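Local coordinates for glycoside hydrolase family 16 protein (PDB 6T2N), which acts as an endo-acting O-glycanase, probably hydrolysing internal beta-galactosidic linkages in the sugar chains of mucin, at residues G213-E218 / L238-K243; G146-R151 / I180-N185; L102-E107 / S273-T278; P162-L167 / H225-E230. One frame throughout, in Å; residues are numbered along the deposited sequence.

All four contacts bridge the two curled sheets of a family 16 beta-sandwich, each with one segment on each sheet. Contacts 2 and 4 share the middle of the interior, with centres about 1 Å apart, where strands 146-153 and 225-231 of one sheet face strand 160-168 and the 179-184 region of the other. The centre of contact 1 lies about 11 Å from the centres of both, and it touches both; contact 3 has its centre about 20 Å from that of contact 2, at the other end. Along the chain contact 3 opens first and closes last, contact 2 closes before contact 1 opens, and contact 4 interlocks with both. The core therefore joins segments from 20 to 166 residues apart in sequence.

Contact 1 (G213-E218 / L238-K243); sequences GTVKIE and LMVDDK
Val-240 meets Val-215 and Ile-217 across one end of the beta-sandwich, where a beta hairpin of one sheet, formed by strands 235-240 and 243-249, faces strand 211-216 of the other. Following the hairpin from its first strand, Leu-238 points its branches into the interior, where they lie on Ser-195 and Phe-197 of strand 192-198, the neighbour of strand 211-216. Met-239 turns to the other face of its sheet, as strand alternation requires. Val-240 then comes back inward and carries the contact with both methyl groups. Its CG2 lies 3.8 Å from CG2 of Val-215, the two side chains passing alongside, antiparallel. Its CG1 meets CD1 of Ile-217 tip to tip, at 3.6 Å; the extended isoleucine chain (chi2 169°) carries that methyl across the gap. Beta-branched residues suit both backbones, since they favour extended strands and offer compact methyl surfaces. Tyr-227 and Val-193 also pack on Val-240. Val-240 also opens a type I' turn that ends at Lys-243; Asp-241 and Asp-242 are its two central residues, both in the left-handed region of backbone space, which aspartate tolerates better than beta-branched residues do. OD1 of Asp-241 accepts a hydrogen bond from the backbone N of Thr-226, tying the hairpin end to the adjacent strand. Lys-243 starts the return strand, its aliphatic chain lying near the apolar patch without close contact, while its N bonds to Val-240 O at 2.8 Å and its O receives Val-240 N at 2.9 Å.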
loop_
_atom_site.group_PDB
_atom_site.type_symbol
_atom_site.label_atom_id
_atom_site.label_comp_id
_atom_site.label_asym_id
_atom_site.label_seq_id
_atom_site.Cartn_x
_atom_site.Cartn_y
_atom_site.Cartn_z
ATOM N N GLY A 213 12.986 -7.235 -1.907
ATOM C CA GLY A 213 13.218 -8.678 -1.740
ATOM C C GLY A 213 11.929 -9.428 -1.956
ATOM O O GLY A 213 10.953 -8.792 -2.340
ATOM N N THR A 214 11.967 -10.730 -1.739
ATOM C CA THR A 214 10.892 -11.697 -2.019
ATOM C C THR A 214 10.942 -12.777 -0.936
ATOM O O THR A 214 12.046 -13.165 -0.552
ATOM C CB THR A 214 11.069 -12.306 -3.419
ATOM O OG1 THR A 214 11.712 -13.592 -3.401
ATOM C CG2 THR A 214 11.872 -11.408 -4.322
ATOM N N VAL A 215 9.803 -13.271 -0.469
ATOM C CA VAL A 215 9.730 -14.658 0.078
ATOM C C VAL A 215 8.600 -15.396 -0.651
ATOM O O VAL A 215 7.595 -14.741 -1.062
ATOM C CB VAL A 215 9.581 -14.695 1.610
ATOM C CG1 VAL A 215 10.615 -13.822 2.269
ATOM C CG2 VAL A 215 8.198 -14.287 2.075
ATOM N N LYS A 216 8.822 -16.693 -0.876
ATOM C CA LYS A 216 7.812 -17.670 -1.336
ATOM C C LYS A 216 7.118 -18.184 -0.073
ATOM O O LYS A 216 7.819 -18.637 0.830
ATOM C CB LYS A 216 8.471 -18.784 -2.158
ATOM C CG LYS A 216 7.500 -19.676 -2.926
ATOM C CD LYS A 216 8.012 -20.293 -4.238
ATOM C CE LYS A 216 6.886 -20.601 -5.222
ATOM N NZ LYS A 216 7.010 -21.931 -5.878
ATOM N N ILE A 217 5.795 -18.053 0.017
ATOM C CA ILE A 217 4.975 -18.840 0.980
ATOM C C ILE A 217 4.079 -19.800 0.178
ATOM O O ILE A 217 3.365 -19.341 -0.705
ATOM C CB ILE A 217 4.220 -17.878 1.899
ATOM C CG1 ILE A 217 5.197 -17.153 2.807
ATOM C CG2 ILE A 217 3.173 -18.607 2.718
ATOM C CD1 ILE A 217 4.582 -15.996 3.553
ATOM N N GLU A 218 4.140 -21.103 0.443
ATOM C CA GLU A 218 3.420 -22.113 -0.376
ATOM C C GLU A 218 1.924 -22.082 -0.036
ATOM O O GLU A 218 1.597 -22.021 1.156
ATOM C CB GLU A 218 4.047 -23.483 -0.185
ATOM C CG GLU A 218 4.641 -24.046 -1.454
ATOM C CD GLU A 218 4.697 -25.557 -1.313
ATOM O OE1 GLU A 218 5.373 -26.046 -0.376
ATOM O OE2 GLU A 218 3.999 -26.243 -2.073
ATOM N N LEU A 238 10.727 -4.826 6.442
ATOM C CA LEU A 238 9.460 -5.338 5.859
ATOM C C LEU A 238 9.434 -6.855 5.986
ATOM O O LEU A 238 10.235 -7.555 5.312
ATOM C CB LEU A 238 9.367 -4.962 4.386
ATOM C CG LEU A 238 9.397 -3.467 4.112
ATOM C CD1 LEU A 238 9.192 -3.216 2.644
ATOM C CD2 LEU A 238 8.363 -2.681 4.886
ATOM N N MET A 239 8.497 -7.335 6.801
ATOM C CA MET A 239 8.303 -8.778 7.050
ATOM C C MET A 239 6.906 -9.219 6.622
ATOM O O MET A 239 5.991 -8.353 6.487
ATOM C CB MET A 239 8.483 -9.100 8.531
ATOM C CG MET A 239 9.919 -8.940 9.042
ATOM S SD MET A 239 9.918 -8.793 10.842
ATOM C CE MET A 239 9.403 -7.083 10.977
ATOM N N VAL A 240 6.834 -10.518 6.320
ATOM C CA VAL A 240 5.622 -11.377 6.359
ATOM C C VAL A 240 5.847 -12.308 7.519
ATOM O O VAL A 240 6.756 -13.135 7.379
ATOM C CB VAL A 240 5.441 -12.319 5.157
ATOM C CG1 VAL A 240 3.987 -12.735 5.013
ATOM C CG2 VAL A 240 6.008 -11.758 3.871
ATOM N N ASP A 241 4.983 -12.295 8.523
ATOM C CA ASP A 241 4.859 -13.531 9.323
ATOM C C ASP A 241 6.213 -13.733 9.984
ATOM O O ASP A 241 6.727 -14.883 9.994
ATOM C CB ASP A 241 4.462 -14.724 8.429
ATOM C CG ASP A 241 2.967 -14.989 8.404
ATOM O OD1 ASP A 241 2.203 -14.023 8.536
ATOM O OD2 ASP A 241 2.599 -16.150 8.286
ATOM N N ASP A 242 6.811 -12.617 10.406
ATOM C CA ASP A 242 8.119 -12.623 11.116
ATOM C C ASP A 242 9.258 -13.198 10.232
ATOM O O ASP A 242 10.326 -13.539 10.792
ATOM C CB ASP A 242 7.949 -13.397 12.434
ATOM C CG ASP A 242 7.149 -12.669 13.508
ATOM O OD1 ASP A 242 7.063 -11.418 13.442
ATOM O OD2 ASP A 242 6.662 -13.356 14.430
ATOM N N LYS A 243 9.062 -13.324 8.911
ATOM C CA LYS A 243 10.142 -13.594 7.927
ATOM C C LYS A 243 10.486 -12.280 7.225
ATOM O O LYS A 243 9.547 -11.563 6.807
ATOM C CB LYS A 243 9.734 -14.698 6.955
ATOM C CG LYS A 243 9.592 -16.056 7.619
ATOM C CD LYS A 243 8.958 -17.131 6.753
ATOM C CE LYS A 243 8.627 -18.389 7.541
ATOM N NZ LYS A 243 7.324 -18.963 7.123
#

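Contact 2 (G146-R151 / I180-N185); sequences GRLEVR and IDMLEN
The backbones of Leu-148, Val-150 and Met-182 belong to opposite sheets and exchange no hydrogen bond; the closest CA atoms, those of Val-150 and Met-182, are 8.9 Å apart, a separation filled by side chains. Segment 146-151 is a regular strand, whereas 180-185 turns a corner at Met-182, where a classic beta bulge sets Met-182 and Leu-183 both opposite Ile-164. The sequence here, with Glu-179, Asp-181 and Glu-184, matches the bulged active-site signature of family 16 hydrolases, so those acidic residues probably line the catalytic cleft, and His-198 hydrogen-bonds Asp-181 there. Met-182 points the opposite way, into the core. Its chain runs straight to SD and then bends (chi3 35°), which brings the terminal methyl round toward the opposing strand. SD rests 4.0 Å from CD2 of Leu-148, the two side chains set crosswise. CE reaches the main chain itself, 3.6 Å from the carbonyl O of Leu-148, and lies more loosely against Val-150, 4.4 Å from its CG2. A long, unbranched methionine suits this place because it spans the gap from an irregular backbone. On the other face of strand 146-153, Arg-147 gives its NE hydrogen to OE2 of Glu-149 at 2.8 Å, nearly straight at 161° and in the guanidinium plane, using the anti lone pair of the carboxylate. Between these two segments the contact is apolar and short-ranged, so the bulge is seated on the sandwich core by fit of shape, while the charged, directional bonding of Arg-147 and Glu-149 lies on the far side of the strand.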
loop_
_atom_site.group_PDB
_atom_site.type_symbol
_atom_site.label_atom_id
_atom_site.label_comp_id
_atom_site.label_asym_id
_atom_site.label_seq_id
_atom_site.Cartn_x
_atom_site.Cartn_y
_atom_site.Cartn_z
ATOM N N GLY A 146 7.359 3.665 13.369
ATOM C CA GLY A 146 6.776 2.771 14.366
ATOM C C GLY A 146 6.658 1.437 13.722
ATOM O O GLY A 146 7.317 1.225 12.709
ATOM N N ARG A 147 5.809 0.602 14.279
ATOM C CA ARG A 147 5.568 -0.752 13.766
ATOM C C ARG A 147 4.133 -0.768 13.285
ATOM O O ARG A 147 3.231 -0.413 14.093
ATOM C CB ARG A 147 5.779 -1.786 14.872
ATOM C CG ARG A 147 5.351 -3.193 14.483
ATOM C CD ARG A 147 5.118 -4.002 15.725
ATOM N NE ARG A 147 4.960 -5.406 15.400
ATOM C CZ ARG A 147 5.960 -6.232 15.136
ATOM N NH1 ARG A 147 7.207 -5.797 15.120
ATOM N NH2 ARG A 147 5.717 -7.493 14.859
ATOM N N LEU A 148 3.963 -1.171 12.031
ATOM C CA LEU A 148 2.670 -1.200 11.328
ATOM C C LEU A 148 2.382 -2.626 10.924
ATOM O O LEU A 148 3.177 -3.166 10.115
ATOM C CB LEU A 148 2.749 -0.330 10.088
ATOM C CG LEU A 148 1.436 -0.231 9.325
ATOM C CD1 LEU A 148 0.268 0.205 10.230
ATOM C CD2 LEU A 148 1.641 0.724 8.161
ATOM N N GLU A 149 1.317 -3.178 11.510
ATOM C CA GLU A 149 0.929 -4.597 11.395
ATOM C C GLU A 149 -0.310 -4.630 10.518
ATOM O O GLU A 149 -1.279 -3.914 10.854
ATOM C CB GLU A 149 0.581 -5.192 12.754
ATOM C CG GLU A 149 1.731 -5.248 13.727
ATOM C CD GLU A 149 1.412 -6.023 14.992
ATOM O OE1 GLU A 149 0.249 -6.516 15.103
ATOM O OE2 GLU A 149 2.335 -6.160 15.846
ATOM N N VAL A 150 -0.277 -5.401 9.436
ATOM C CA VAL A 150 -1.454 -5.555 8.547
ATOM C C VAL A 150 -1.638 -7.042 8.272
ATOM O O VAL A 150 -0.748 -7.675 7.655
ATOM C CB VAL A 150 -1.358 -4.719 7.257
ATOM C CG1 VAL A 150 -2.576 -4.979 6.361
ATOM C CG2 VAL A 150 -1.237 -3.224 7.567
ATOM N N ARG A 151 -2.777 -7.555 8.736
ATOM C CA ARG A 151 -3.152 -8.981 8.574
ATOM C C ARG A 151 -4.192 -9.120 7.468
ATOM O O ARG A 151 -5.234 -8.418 7.579
ATOM C CB ARG A 151 -3.710 -9.577 9.855
ATOM C CG ARG A 151 -3.795 -11.085 9.721
ATOM C CD ARG A 151 -3.175 -11.864 10.862
ATOM N NE ARG A 151 -3.422 -13.292 10.709
ATOM C CZ ARG A 151 -4.631 -13.840 10.832
ATOM N NH1 ARG A 151 -5.702 -13.089 11.063
ATOM N NH2 ARG A 151 -4.784 -15.138 10.681
ATOM N N ILE A 180 6.974 2.569 0.107
ATOM C CA ILE A 180 7.192 1.335 0.923
ATOM C C ILE A 180 6.053 0.365 0.595
ATOM O O ILE A 180 4.927 0.638 1.000
ATOM C CB ILE A 180 7.204 1.705 2.414
ATOM C CG1 ILE A 180 8.138 2.882 2.682
ATOM C CG2 ILE A 180 7.526 0.511 3.289
ATOM C CD1 ILE A 180 7.875 3.512 4.009
ATOM N N ASP A 181 6.375 -0.680 -0.150
ATOM C CA ASP A 181 5.494 -1.769 -0.600
ATOM C C ASP A 181 5.605 -2.941 0.381
ATOM O O ASP A 181 6.528 -3.789 0.173
ATOM C CB ASP A 181 5.965 -2.190 -1.997
ATOM C CG ASP A 181 5.972 -1.031 -3.014
ATOM O OD1 ASP A 181 5.405 0.030 -2.666
ATOM O OD2 ASP A 181 6.437 -1.258 -4.162
ATOM N N MET A 182 4.749 -3.004 1.415
ATOM C CA MET A 182 4.831 -4.128 2.400
ATOM C C MET A 182 4.448 -5.431 1.660
ATOM O O MET A 182 5.188 -6.466 1.809
ATOM C CB MET A 182 3.990 -3.898 3.666
ATOM C CG MET A 182 4.175 -2.522 4.283
ATOM S SD MET A 182 3.148 -2.140 5.769
ATOM C CE MET A 182 3.060 -3.744 6.590
ATOM N N LEU A 183 3.402 -5.369 0.817
ATOM C CA LEU A 183 2.975 -6.521 -0.019
ATOM C C LEU A 183 2.641 -6.089 -1.442
ATOM O O LEU A 183 1.836 -5.156 -1.610
ATOM C CB LEU A 183 1.745 -7.190 0.601
ATOM C CG LEU A 183 0.940 -8.083 -0.348
ATOM C CD1 LEU A 183 1.731 -9.333 -0.702
ATOM C CD2 LEU A 183 -0.396 -8.447 0.268
ATOM N N GLU A 184 3.186 -6.838 -2.397
ATOM C CA GLU A 184 2.673 -6.935 -3.774
ATOM C C GLU A 184 2.790 -8.384 -4.220
ATOM O O GLU A 184 3.813 -9.025 -3.899
ATOM C CB GLU A 184 3.465 -6.004 -4.664
ATOM C CG GLU A 184 3.136 -4.554 -4.436
ATOM C CD GLU A 184 4.061 -3.672 -5.230
ATOM O OE1 GLU A 184 5.338 -3.816 -5.095
ATOM O OE2 GLU A 184 3.525 -2.919 -6.025
ATOM N N ASN A 185 1.756 -8.888 -4.889
ATOM C CA ASN A 185 1.647 -10.315 -5.296
ATOM C C ASN A 185 1.224 -10.275 -6.745
ATOM O O ASN A 185 0.438 -9.368 -7.004
ATOM C CB ASN A 185 0.617 -11.019 -4.410
ATOM C CG ASN A 185 0.364 -12.465 -4.767
ATOM O OD1 ASN A 185 1.253 -13.319 -4.683
ATOM N ND2 ASN A 185 -0.867 -12.743 -5.166
#

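Contact 3 (L102-E107 / S273-T278); sequences LETHFE and SAVGGT
Near one end of the sandwich interior, the close of strand 99-104 faces the close of strand 267-275, and Thr-104 packs against Ser-273 and Val-275. The two short strand segments run almost parallel, 14° apart, with their axes 8.0 Å from each other. The nearest CA atoms, 6.8 Å apart, belong to Leu-102 and Ser-273. A small serine here lets the two backbones approach, while Leu-102 also packs on Phe-294 and Ile-296 of its own sheet. Thr-104 has a divided role. Its CG2, anti to the backbone N (chi1 -58° for OG1), meets CG2 of Val-275 at 3.4 Å, the two branches lying flank to flank and pointing opposite ways. Its OG1 lies 3.6 Å from CB of Ser-273 and is hydrogen-bonded to Ser-132 OG, which also bonds to the carbonyl O of Ser-273. Ser-132 lies on strand 127-136, the neighbour of 267-275, and so this family 16 jelly-roll sandwich gains a polar link between its facing sheets, with threonine suited to it because one branch is polar and the other apolar. Away from the contact, Glu-103 and His-105 project from the other side of the chain. The OE1 of Glu-103 forms a salt bridge with Arg-94, and NE2 of His-105 is hydrogen-bonded to the carbonyl O of Lys-91. Between the two side chains there is in addition a weak bond, from NE2 of His-105 to OE1 of Glu-103, 3.1 Å long and bent to 121°.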
loop_
_atom_site.group_PDB
_atom_site.type_symbol
_atom_site.label_atom_id
_atom_site.label_comp_id
_atom_site.label_asym_id
_atom_site.label_seq_id
_atom_site.Cartn_x
_atom_site.Cartn_y
_atom_site.Cartn_z
ATOM N N LEU A 102 -12.136 -5.778 -0.110
ATOM C CA LEU A 102 -11.962 -5.083 -1.398
ATOM C C LEU A 102 -12.191 -6.109 -2.490
ATOM O O LEU A 102 -11.386 -7.065 -2.585
ATOM C CB LEU A 102 -10.544 -4.549 -1.474
ATOM C CG LEU A 102 -10.100 -3.660 -0.317
ATOM C CD1 LEU A 102 -8.608 -3.321 -0.428
ATOM C CD2 LEU A 102 -10.953 -2.410 -0.286
ATOM N N GLU A 103 -13.281 -5.924 -3.242
ATOM C CA GLU A 103 -13.881 -6.978 -4.092
ATOM C C GLU A 103 -14.061 -6.541 -5.589
ATOM O O GLU A 103 -14.497 -5.464 -5.872
ATOM C CB GLU A 103 -15.272 -7.352 -3.646
ATOM C CG GLU A 103 -15.800 -8.423 -4.566
ATOM C CD GLU A 103 -17.025 -9.113 -4.066
ATOM O OE1 GLU A 103 -17.880 -8.345 -3.723
ATOM O OE2 GLU A 103 -17.047 -10.382 -4.016
ATOM N N THR A 104 -13.373 -7.365 -6.419
ATOM C CA THR A 104 -12.938 -7.021 -7.800
ATOM C C THR A 104 -13.891 -7.784 -8.684
ATOM O O THR A 104 -14.056 -9.008 -8.471
ATOM C CB THR A 104 -11.448 -7.306 -8.058
ATOM O OG1 THR A 104 -10.623 -6.582 -7.123
ATOM C CG2 THR A 104 -11.075 -6.953 -9.475
ATOM N N HIS A 105 -14.578 -7.038 -9.531
ATOM C CA HIS A 105 -15.700 -7.534 -10.361
ATOM C C HIS A 105 -15.375 -7.208 -11.806
ATOM O O HIS A 105 -15.175 -6.010 -12.075
ATOM C CB HIS A 105 -17.031 -6.834 -10.041
ATOM C CG HIS A 105 -17.549 -7.070 -8.679
ATOM N ND1 HIS A 105 -18.289 -8.160 -8.388
ATOM C CD2 HIS A 105 -17.438 -6.349 -7.541
ATOM C CE1 HIS A 105 -18.616 -8.120 -7.111
ATOM N NE2 HIS A 105 -18.118 -7.017 -6.568
ATOM N N PHE A 106 -15.374 -8.213 -12.676
ATOM C CA PHE A 106 -15.447 -8.019 -14.140
ATOM C C PHE A 106 -16.768 -7.288 -14.431
ATOM O O PHE A 106 -17.794 -7.898 -14.296
ATOM C CB PHE A 106 -15.349 -9.363 -14.846
ATOM C CG PHE A 106 -15.588 -9.242 -16.315
ATOM C CD1 PHE A 106 -14.567 -8.811 -17.141
ATOM C CD2 PHE A 106 -16.842 -9.496 -16.859
ATOM C CE1 PHE A 106 -14.795 -8.679 -18.507
ATOM C CE2 PHE A 106 -17.060 -9.349 -18.219
ATOM C CZ PHE A 106 -16.039 -8.931 -19.038
ATOM N N GLU A 107 -16.733 -6.000 -14.768
ATOM C CA GLU A 107 -17.943 -5.146 -14.873
ATOM C C GLU A 107 -17.546 -3.816 -15.539
ATOM O O GLU A 107 -16.792 -3.020 -14.955
ATOM C CB GLU A 107 -18.568 -4.966 -13.496
ATOM C CG GLU A 107 -19.229 -3.619 -13.346
ATOM C CD GLU A 107 -19.716 -3.289 -11.948
ATOM O OE1 GLU A 107 -19.020 -3.641 -10.962
ATOM O OE2 GLU A 107 -20.756 -2.649 -11.841
ATOM N N SER A 273 -6.762 -3.658 -4.478
ATOM C CA SER A 273 -6.575 -4.687 -5.522
ATOM C C SER A 273 -6.653 -3.987 -6.873
ATOM O O SER A 273 -7.733 -3.470 -7.234
ATOM C CB SER A 273 -7.570 -5.770 -5.426
ATOM O OG SER A 273 -7.378 -6.525 -4.250
ATOM N N ALA A 274 -5.540 -3.959 -7.586
ATOM C CA ALA A 274 -5.537 -3.595 -9.008
ATOM C C ALA A 274 -5.779 -4.852 -9.841
ATOM O O ALA A 274 -5.874 -5.929 -9.253
ATOM C CB ALA A 274 -4.249 -2.940 -9.387
ATOM N N VAL A 275 -5.936 -4.661 -11.149
ATOM C CA VAL A 275 -6.137 -5.722 -12.162
ATOM C C VAL A 275 -5.159 -5.372 -13.279
ATOM O O VAL A 275 -5.005 -4.160 -13.580
ATOM C CB VAL A 275 -7.610 -5.794 -12.621
ATOM C CG1 VAL A 275 -7.852 -6.940 -13.567
ATOM C CG2 VAL A 275 -8.547 -5.936 -11.454
ATOM N N GLY A 276 -4.465 -6.370 -13.811
ATOM C CA GLY A 276 -3.479 -6.155 -14.881
ATOM C C GLY A 276 -2.394 -5.218 -14.397
ATOM O O GLY A 276 -2.049 -5.268 -13.232
ATOM N N GLY A 277 -1.866 -4.378 -15.267
ATOM C CA GLY A 277 -0.484 -3.860 -15.175
ATOM C C GLY A 277 0.350 -4.245 -16.397
ATOM O O GLY A 277 0.097 -5.341 -17.000
ATOM N N THR A 278 1.287 -3.373 -16.786
ATOM C CA THR A 278 2.276 -3.612 -17.885
ATOM C C THR A 278 3.081 -4.886 -17.545
ATOM O O THR A 278 3.455 -5.661 -18.447
ATOM C CB THR A 278 3.151 -2.363 -18.083
ATOM O OG1 THR A 278 3.610 -2.035 -16.771
ATOM C CG2 THR A 278 2.439 -1.158 -18.672
#

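Contact 4 (P162-L167 / H225-E230); sequences PAIWLL and HTYVME
Ile-164 and Tyr-227 make the tight half of this contact, Leu-166 and Met-229 the slack half, and all four are buried between the two sheets. The touching strand pieces run in nearly the same direction, 18° apart, with the CA atoms of Ile-164 and Tyr-227 separated by 8.3 Å. CD1 of Ile-164 reaches the Tyr-227 ring at CD2, 3.6 Å away, and lies 4.1 Å from its CG, one side chain running roughly perpendicular to the other. Because CG1 stands anti to the carbonyl carbon (chi1 -58°), the longer arm of the isoleucine is directed at the ring. Beta-branched isoleucine favours the extended backbone and carries a long apolar arm, and tyrosine offers it a large apolar ring. Two residues on, CD2 of Leu-166 comes only within 4.5 Å of CE of Met-229, a looser touch between flexible chains that also pack on Leu-148 and Ile-180, respectively. Trp-165, buried on the other face of its strand near Arg-78, Glu-179 and Asp-181, donates its NE1 hydrogen to Asn-272 OD1. Glu-230, partly exposed at the far side of the other sheet, pairs with Arg-147. With no hydrogen bond linking the two strands, their cohesion across the core is dispersive and hydrophobic, with the closest approach at the tyrosine ring, and the polar bonds named here lie on the other faces of the strands.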
loop_
_atom_site.group_PDB
_atom_site.type_symbol
_atom_site.label_atom_id
_atom_site.label_comp_id
_atom_site.label_asym_id
_atom_site.label_seq_id
_atom_site.Cartn_x
_atom_site.Cartn_y
_atom_site.Cartn_z
ATOM N N PRO A 162 -3.088 -7.566 -5.484
ATOM C CA PRO A 162 -3.326 -7.031 -4.160
ATOM C C PRO A 162 -2.026 -6.363 -3.729
ATOM O O PRO A 162 -0.950 -6.849 -4.081
ATOM C CB PRO A 162 -3.676 -8.262 -3.304
ATOM C CG PRO A 162 -3.145 -9.481 -4.089
ATOM C CD PRO A 162 -2.837 -9.012 -5.496
ATOM N N ALA A 163 -2.162 -5.304 -2.944
ATOM C CA ALA A 163 -1.033 -4.491 -2.472
ATOM C C ALA A 163 -1.390 -3.863 -1.130
ATOM O O ALA A 163 -2.513 -3.374 -0.993
ATOM C CB ALA A 163 -0.710 -3.450 -3.489
ATOM N N ILE A 164 -0.447 -3.922 -0.192
ATOM C CA ILE A 164 -0.359 -3.060 1.015
ATOM C C ILE A 164 0.849 -2.155 0.810
ATOM O O ILE A 164 1.947 -2.679 0.705
ATOM C CB ILE A 164 -0.209 -3.962 2.240
ATOM C CG1 ILE A 164 -1.393 -4.920 2.303
ATOM C CG2 ILE A 164 -0.000 -3.186 3.530
ATOM C CD1 ILE A 164 -1.078 -6.165 3.093
ATOM N N TRP A 165 0.650 -0.843 0.758
ATOM C CA TRP A 165 1.780 0.063 0.481
ATOM C C TRP A 165 1.523 1.503 0.936
ATOM O O TRP A 165 0.389 1.871 1.189
ATOM C CB TRP A 165 2.124 -0.075 -0.984
ATOM C CG TRP A 165 1.010 0.321 -1.871
ATOM C CD1 TRP A 165 -0.189 -0.297 -1.987
ATOM C CD2 TRP A 165 0.992 1.415 -2.796
ATOM N NE1 TRP A 165 -0.955 0.365 -2.895
ATOM C CE2 TRP A 165 -0.257 1.407 -3.417
ATOM C CE3 TRP A 165 1.900 2.413 -3.150
ATOM C CZ2 TRP A 165 -0.625 2.344 -4.367
ATOM C CZ3 TRP A 165 1.539 3.331 -4.101
ATOM C CH2 TRP A 165 0.290 3.292 -4.704
ATOM N N LEU A 166 2.620 2.226 1.158
ATOM C CA LEU A 166 2.682 3.614 1.690
ATOM C C LEU A 166 3.545 4.489 0.762
ATOM O O LEU A 166 4.524 3.991 0.216
ATOM C CB LEU A 166 3.296 3.577 3.089
ATOM C CG LEU A 166 2.642 2.608 4.074
ATOM C CD1 LEU A 166 3.347 1.249 4.133
ATOM C CD2 LEU A 166 2.578 3.227 5.455
ATOM N N LEU A 167 3.105 5.731 0.577
ATOM C CA LEU A 167 3.731 6.830 -0.203
ATOM C C LEU A 167 4.042 7.962 0.777
ATOM O O LEU A 167 3.152 8.249 1.625
ATOM C CB LEU A 167 2.743 7.359 -1.247
ATOM C CG LEU A 167 2.538 6.514 -2.504
ATOM C CD1 LEU A 167 1.261 6.924 -3.255
ATOM C CD2 LEU A 167 3.759 6.588 -3.405
ATOM N N HIS A 225 -2.050 -13.857 6.543
ATOM C CA HIS A 225 -0.657 -13.603 6.943
ATOM C C HIS A 225 -0.529 -12.160 7.392
ATOM O O HIS A 225 -1.174 -11.300 6.786
ATOM C CB HIS A 225 0.225 -13.902 5.769
ATOM C CG HIS A 225 0.209 -15.338 5.409
ATOM N ND1 HIS A 225 -0.530 -15.806 4.356
ATOM C CD2 HIS A 225 0.875 -16.387 5.920
ATOM C CE1 HIS A 225 -0.345 -17.105 4.237
ATOM N NE2 HIS A 225 0.530 -17.475 5.181
ATOM N N THR A 226 0.264 -11.927 8.441
ATOM C CA THR A 226 0.557 -10.579 8.985
ATOM C C THR A 226 1.769 -9.986 8.267
ATOM O O THR A 226 2.827 -10.671 8.166
ATOM C CB THR A 226 0.834 -10.635 10.475
ATOM O OG1 THR A 226 -0.081 -11.548 11.080
ATOM C CG2 THR A 226 0.731 -9.250 11.061
ATOM N N TYR A 227 1.589 -8.786 7.733
ATOM C CA TYR A 227 2.621 -8.021 6.997
ATOM C C TYR A 227 3.054 -6.920 7.957
ATOM O O TYR A 227 2.207 -6.246 8.485
ATOM C CB TYR A 227 2.051 -7.564 5.650
ATOM C CG TYR A 227 1.659 -8.685 4.717
ATOM C CD1 TYR A 227 2.592 -9.361 3.949
ATOM C CD2 TYR A 227 0.344 -9.105 4.620
ATOM C CE1 TYR A 227 2.239 -10.410 3.107
ATOM C CE2 TYR A 227 -0.028 -10.161 3.791
ATOM C CZ TYR A 227 0.919 -10.823 3.022
ATOM O OH TYR A 227 0.539 -11.860 2.206
ATOM N N VAL A 228 4.336 -6.825 8.252
ATOM C CA VAL A 228 4.862 -5.973 9.363
ATOM C C VAL A 228 6.036 -5.090 8.903
ATOM O O VAL A 228 7.098 -5.596 8.380
ATOM C CB VAL A 228 5.337 -6.852 10.523
ATOM C CG1 VAL A 228 5.572 -6.010 11.768
ATOM C CG2 VAL A 228 4.393 -8.044 10.752
ATOM N N MET A 229 5.884 -3.800 9.140
ATOM C CA MET A 229 6.950 -2.829 8.879
ATOM C C MET A 229 7.398 -2.242 10.225
ATOM O O MET A 229 6.613 -1.519 10.837
ATOM C CB MET A 229 6.420 -1.726 7.968
ATOM C CG MET A 229 7.415 -0.619 7.841
ATOM S SD MET A 229 6.878 0.829 6.925
ATOM C CE MET A 229 5.766 1.554 8.126
ATOM N N GLU A 230 8.620 -2.530 10.685
ATOM C CA GLU A 230 9.310 -1.740 11.759
ATOM C C GLU A 230 10.139 -0.634 11.074
ATOM O O GLU A 230 10.744 -0.939 10.019
ATOM C CB GLU A 230 10.154 -2.653 12.664
ATOM C CG GLU A 230 9.363 -3.449 13.695
ATOM C CD GLU A 230 10.148 -4.307 14.684
ATOM O OE1 GLU A 230 11.330 -4.623 14.406
ATOM O OE2 GLU A 230 9.587 -4.650 15.752
#